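Local coordinates for protein ADP-ribose pyrophosphatase (Streptococcus suis, PDB 3O8S) that probably hydrolyses the pyrophosphate bond of ADP-ribose or a related nucleoside diphosphate derivative, as a member of the Nudix hydrolase family, at residues D72-I77 against L181-A186; S105-V110 against V122-V127. All blocks are in the same frame, centred on the assembly; numbering follows the deposited sequence.

Contact 1 of 2, residues D72-I77 against L181-A186; sequences DTRAAI and LGKNTA. With EDO (1,2-ethanediol), chain F.
Arg74 and Lys183 meet with their side chains running obliquely across one another. Lys183 CG stands 3.8 Å above the guanidinium plane, displaced toward the rim, and the chain then runs on past the NH1/NH2 side, bringing Lys183 CD within 3.8 Å of Arg74 NH1. Beyond CG the lysine is fully extended, which carries NZ on to its salt-bridge partner Glu88. Like charges thus lie close, Arg74 NH2 and Lys183 NZ being 4.6 Å apart; Asp72, whose OD2 is shared with Lys147, and Glu88 probably offset them. Asp72 takes the arginine side-on: Arg74 NE gives an almost straight bond to Asp72 OD2 (3.1 Å, 175°) in the guanidinium plane, while Asp72 OD1, which accepts from NH2, lies 20° out of it. This bidentate salt bridge sits on strand 70-79 of the Nudix fold's mixed sheet, and the loop before helix 186-197 closes over it. The third nitrogen, Arg74 NH1, bonds to Leu95 O and to O2 of a 1,2-ethanediol molecule at 2.9 Å. The same oxygen receives Lys183 NZ at 3.1 Å, so the diol, probably from the crystallisation liquor, joins the two cationic side chains. Alongside, Asn184 OD1 approaches Arg74 CD but takes its hydrogen bond from Leu95 N.

Contact 2 of 2, residues S105-V110 against V122-V127; sequences SVKDNV and VEAQRV
Ala124 pushes its single methyl between two side chains of helix 106-118, and this methyl of strand 120-132 makes the close contacts. The tight part is on the lysine side. Lys107 CG lies 3.5 Å from Ala124 CB, and the chain then folds back on the same methyl, bringing Lys107 CE to 3.8 Å from Ala124 CB. Two torsions produce this wrap: CG stands anti to the backbone N (chi1 178°), sending the chain out from the helix, and the bend at chi3 (-82°) turns CE in toward the strand. The aliphatic part of the lysine therefore curls round the methyl. On the valine side the fit is looser. Val110 is directed at the strand, yet only CG2 touches, 4.2 Å from Ala124 CB, an ordinary apolar approach; its other methyl, CG1, is turned to Thr73 on strand 70-79. The outer margin is different again, for Lys107 and Ala124 are only partly buried, and the second subunit comes in there: its Phe205 packs on Ala124 and forms a cation-pi pair with Lys107. Glu123 and Gln125 direct their side chains away from the helix. At the helix start, Ser105 is the N-cap, its OG accepting from Asp108 N at 3.2 Å, while Asp108 OD2 makes a salt bridge with Lys135 of the second subunit. A classic beta bulge, in which Gln125 and Arg126 both face Leu151, follows directly after Ala124 on the strand. Packing of this helix on the mixed sheet is part of the Nudix alpha/beta/alpha sandwich, and helix 106-118 occupies the position of the helix in the family's Nudix box.

How the contacts relate
Contact 2 is nested in the chain segment that contact 1 closes, and their centres lie 14 Å apart. Strand 70-79 joins them: the side chain of Arg74 serves contact 1, while that of Thr73 turns to helix 106-118 of contact 2. There Thr73 OG1 and Asn109 ND2 are 2.9 Å apart, a probable hydrogen bond. In the Nudix family the corresponding helix carries metal-binding glutamates, so Thr73 probably packs close to the catalytic region. Farther along, Ile77 CD1 meets Val122 CG1 at 3.9 Å, tying the same strand to strand 120-132. The ethanediol belongs to contact 1 alone, where it also bonds Ser94 OG, whereas the second subunit reaches contact 2 but not contact 1.

Contact 1 of 2, residues D72-I77 against L181-A186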
loop_
_atom_site.group_PDB
_atom_site.type_symbol
_atom_site.label_atom_id
_atom_site.label_comp_id
_atom_site.label_asym_id
_atom_site.label_seq_id
_atom_site.Cartn_x
_atom_site.Cartn_y
_atom_site.Cartn_z
ATOM N N ASP A 72 -1.868 9.399 -0.710
ATOM C CA ASP A 72 -1.075 10.098 -1.714
ATOM C C ASP A 72 -0.375 9.066 -2.593
ATOM O O ASP A 72 0.182 8.098 -2.077
ATOM C CB ASP A 72 -0.056 11.042 -1.063
ATOM C CG ASP A 72 0.817 11.789 -2.056
ATOM O OD1 ASP A 72 0.289 12.655 -2.771
ATOM O OD2 ASP A 72 2.034 11.517 -2.096
ATOM N N THR A 73 -0.451 9.238 -3.914
ATOM C CA THR A 73 0.201 8.317 -4.839
ATOM C C THR A 73 1.306 9.067 -5.555
ATOM O O THR A 73 1.155 10.252 -5.830
ATOM C CB THR A 73 -0.797 7.661 -5.788
ATOM O OG1 THR A 73 -1.501 8.660 -6.520
ATOM C CG2 THR A 73 -1.774 6.742 -5.063
ATOM N N ARG A 74 2.450 8.410 -5.763
ATOM C CA ARG A 74 3.607 8.981 -6.474
ATOM C C ARG A 74 4.092 7.987 -7.487
ATOM O O ARG A 74 4.262 6.800 -7.149
ATOM C CB ARG A 74 4.754 9.363 -5.516
ATOM C CG ARG A 74 4.442 10.490 -4.523
ATOM C CD ARG A 74 4.462 11.874 -5.142
ATOM N NE ARG A 74 3.394 12.697 -4.571
ATOM C CZ ARG A 74 2.965 13.848 -5.077
ATOM N NH1 ARG A 74 3.534 14.358 -6.161
ATOM N NH2 ARG A 74 1.974 14.507 -4.492
ATOM N N ALA A 75 4.311 8.442 -8.730
ATOM C CA ALA A 75 4.803 7.559 -9.788
ATOM C C ALA A 75 6.293 7.769 -10.029
ATOM O O ALA A 75 6.734 8.899 -10.197
ATOM C CB ALA A 75 4.025 7.784 -11.075
ATOM N N ALA A 76 7.062 6.678 -10.029
ATOM C CA ALA A 76 8.509 6.696 -10.286
ATOM C C ALA A 76 8.762 6.080 -11.661
ATOM O O ALA A 76 8.520 4.897 -11.842
ATOM C CB ALA A 76 9.238 5.913 -9.204
ATOM N N ILE A 77 9.173 6.888 -12.630
ATOM C CA ILE A 77 9.399 6.477 -14.024
ATOM C C ILE A 77 10.874 6.657 -14.363
ATOM O O ILE A 77 11.409 7.740 -14.196
ATOM C CB ILE A 77 8.471 7.296 -14.993
ATOM C CG1 ILE A 77 6.975 7.208 -14.567
ATOM C CG2 ILE A 77 8.658 6.871 -16.493
ATOM C CD1 ILE A 77 6.190 8.504 -14.864
ATOM N N LEU A 181 10.302 18.492 -0.933
ATOM C CA LEU A 181 10.665 17.467 0.057
ATOM C C LEU A 181 9.462 16.851 0.783
ATOM O O LEU A 181 9.492 15.643 1.057
ATOM C CB LEU A 181 11.708 17.983 1.060
ATOM C CG LEU A 181 13.075 18.368 0.436
ATOM C CD1 LEU A 181 13.939 19.135 1.413
ATOM C CD2 LEU A 181 13.818 17.134 -0.145
ATOM N N GLY A 182 8.403 17.640 1.008
ATOM C CA GLY A 182 7.153 17.157 1.596
ATOM C C GLY A 182 6.488 16.095 0.724
ATOM O O GLY A 182 5.768 15.229 1.229
ATOM N N LYS A 183 6.760 16.137 -0.594
ATOM C CA LYS A 183 6.231 15.199 -1.586
ATOM C C LYS A 183 7.179 14.028 -1.802
ATOM O O LYS A 183 6.720 12.891 -1.864
ATOM C CB LYS A 183 5.945 15.910 -2.918
ATOM C CG LYS A 183 4.688 16.748 -2.840
ATOM C CD LYS A 183 4.390 17.469 -4.116
ATOM C CE LYS A 183 3.078 18.183 -3.952
ATOM N NZ LYS A 183 2.763 19.010 -5.128
ATOM N N ASN A 184 8.493 14.290 -1.905
ATOM C CA ASN A 184 9.485 13.234 -2.107
ATOM C C ASN A 184 10.885 13.690 -1.702
ATOM O O ASN A 184 11.354 14.717 -2.174
ATOM C CB ASN A 184 9.494 12.739 -3.588
ATOM C CG ASN A 184 9.252 13.841 -4.609
ATOM O OD1 ASN A 184 8.251 13.840 -5.313
ATOM N ND2 ASN A 184 10.121 14.842 -4.673
ATOM N N THR A 185 11.553 12.908 -0.844
ATOM C CA THR A 185 12.939 13.150 -0.435
ATOM C C THR A 185 13.879 12.487 -1.462
ATOM O O THR A 185 13.437 11.625 -2.238
ATOM C CB THR A 185 13.194 12.577 0.976
ATOM O OG1 THR A 185 12.944 11.174 0.932
ATOM C CG2 THR A 185 12.339 13.233 2.070
ATOM N N ALA A 186 15.183 12.851 -1.435
ATOM C CA ALA A 186 16.212 12.248 -2.304
ATOM C C ALA A 186 16.329 10.732 -1.993
ATOM O O ALA A 186 16.461 9.906 -2.905
ATOM C CB ALA A 186 17.548 12.958 -2.092
HETATM C C1 EDO F . 2.281 17.981 -9.223
HETATM O O1 EDO F . 0.940 18.069 -8.730
HETATM C C2 EDO F . 2.930 16.720 -8.672
HETATM O O2 EDO F . 3.530 16.996 -7.404
#

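Contact 2 of 2, residues S105-V110 against V122-V127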
loop_
_atom_site.group_PDB
_atom_site.type_symbol
_atom_site.label_atom_id
_atom_site.label_comp_id
_atom_site.label_asym_id
_atom_site.label_seq_id
_atom_site.Cartn_x
_atom_site.Cartn_y
_atom_site.Cartn_z
ATOM N N SER A 105 -8.980 3.647 -7.961
ATOM C CA SER A 105 -8.006 2.774 -7.320
ATOM C C SER A 105 -6.615 3.430 -7.382
ATOM O O SER A 105 -6.414 4.354 -8.172
ATOM C CB SER A 105 -7.982 1.415 -8.019
ATOM O OG SER A 105 -7.302 1.483 -9.265
ATOM N N VAL A 106 -5.659 2.919 -6.591
ATOM C CA VAL A 106 -4.277 3.411 -6.519
ATOM C C VAL A 106 -3.636 3.413 -7.918
ATOM O O VAL A 106 -3.090 4.428 -8.332
ATOM C CB VAL A 106 -3.444 2.572 -5.503
ATOM C CG1 VAL A 106 -1.939 2.798 -5.687
ATOM C CG2 VAL A 106 -3.854 2.893 -4.076
ATOM N N LYS A 107 -3.719 2.281 -8.632
ATOM C CA LYS A 107 -3.173 2.084 -9.973
ATOM C C LYS A 107 -3.804 3.037 -10.973
ATOM O O LYS A 107 -3.056 3.739 -11.649
ATOM C CB LYS A 107 -3.368 0.621 -10.401
ATOM C CG LYS A 107 -2.905 0.250 -11.792
ATOM C CD LYS A 107 -2.967 -1.263 -12.029
ATOM C CE LYS A 107 -1.762 -1.998 -11.473
ATOM N NZ LYS A 107 -1.771 -3.452 -11.800
ATOM N N ASP A 108 -5.166 3.108 -11.053
ATOM C CA ASP A 108 -5.846 3.981 -12.014
ATOM C C ASP A 108 -5.486 5.434 -11.759
ATOM O O ASP A 108 -5.261 6.197 -12.710
ATOM C CB ASP A 108 -7.383 3.782 -11.976
ATOM C CG ASP A 108 -7.861 2.413 -12.441
ATOM O OD1 ASP A 108 -7.149 1.774 -13.252
ATOM O OD2 ASP A 108 -8.951 1.981 -11.996
ATOM N N ASN A 109 -5.409 5.805 -10.471
ATOM C CA ASN A 109 -5.081 7.149 -10.037
ATOM C C ASN A 109 -3.651 7.573 -10.474
ATOM O O ASN A 109 -3.529 8.655 -11.048
ATOM C CB ASN A 109 -5.253 7.273 -8.530
ATOM C CG ASN A 109 -5.295 8.685 -8.059
ATOM O OD1 ASN A 109 -6.315 9.369 -8.152
ATOM N ND2 ASN A 109 -4.178 9.149 -7.544
ATOM N N VAL A 110 -2.592 6.736 -10.247
ATOM C CA VAL A 110 -1.219 7.121 -10.657
ATOM C C VAL A 110 -1.108 7.283 -12.167
ATOM O O VAL A 110 -0.524 8.256 -12.617
ATOM C CB VAL A 110 -0.029 6.241 -10.155
ATOM C CG1 VAL A 110 0.335 6.557 -8.738
ATOM C CG2 VAL A 110 -0.242 4.753 -10.369
ATOM N N VAL A 122 1.900 5.464 -19.099
ATOM C CA VAL A 122 2.708 4.556 -18.308
ATOM C C VAL A 122 1.849 3.415 -17.832
ATOM O O VAL A 122 0.614 3.522 -17.788
ATOM C CB VAL A 122 3.417 5.257 -17.091
ATOM C CG1 VAL A 122 4.312 6.420 -17.537
ATOM C CG2 VAL A 122 2.420 5.692 -15.999
ATOM N N GLU A 123 2.501 2.339 -17.428
ATOM C CA GLU A 123 1.798 1.234 -16.813
ATOM C C GLU A 123 2.344 1.057 -15.385
ATOM O O GLU A 123 3.560 1.047 -15.187
ATOM C CB GLU A 123 1.850 -0.056 -17.659
ATOM C CG GLU A 123 3.214 -0.503 -18.160
ATOM C CD GLU A 123 3.197 -1.784 -18.980
ATOM O OE1 GLU A 123 2.317 -1.932 -19.863
ATOM O OE2 GLU A 123 4.089 -2.633 -18.753
ATOM N N ALA A 124 1.439 1.052 -14.393
ATOM C CA ALA A 124 1.758 0.854 -12.975
ATOM C C ALA A 124 2.333 -0.537 -12.818
ATOM O O ALA A 124 1.774 -1.485 -13.368
ATOM C CB ALA A 124 0.512 1.029 -12.137
ATOM N N GLN A 125 3.478 -0.665 -12.147
ATOM C CA GLN A 125 4.153 -1.946 -12.126
ATOM C C GLN A 125 4.371 -2.549 -10.749
ATOM O O GLN A 125 4.175 -3.744 -10.573
ATOM C CB GLN A 125 5.530 -1.748 -12.802
ATOM C CG GLN A 125 6.189 -3.013 -13.283
ATOM C CD GLN A 125 7.349 -2.701 -14.191
ATOM O OE1 GLN A 125 7.222 -2.725 -15.406
ATOM N NE2 GLN A 125 8.513 -2.428 -13.622
ATOM N N ARG A 126 4.883 -1.759 -9.816
ATOM C CA ARG A 126 5.320 -2.280 -8.552
ATOM C C ARG A 126 5.110 -1.267 -7.468
ATOM O O ARG A 126 5.305 -0.074 -7.694
ATOM C CB ARG A 126 6.838 -2.662 -8.697
ATOM C CG ARG A 126 7.693 -2.695 -7.394
ATOM C CD ARG A 126 9.122 -3.121 -7.709
ATOM N NE ARG A 126 9.146 -4.561 -8.020
ATOM C CZ ARG A 126 10.205 -5.237 -8.430
ATOM N NH1 ARG A 126 11.363 -4.618 -8.625
ATOM N NH2 ARG A 126 10.123 -6.540 -8.636
ATOM N N VAL A 127 4.743 -1.750 -6.267
ATOM C CA VAL A 127 4.633 -0.900 -5.089
ATOM C C VAL A 127 6.047 -0.822 -4.495
ATOM O O VAL A 127 6.577 -1.821 -4.008
ATOM C CB VAL A 127 3.575 -1.358 -4.039
ATOM C CG1 VAL A 127 3.404 -0.285 -2.950
ATOM C CG2 VAL A 127 2.233 -1.651 -4.709
#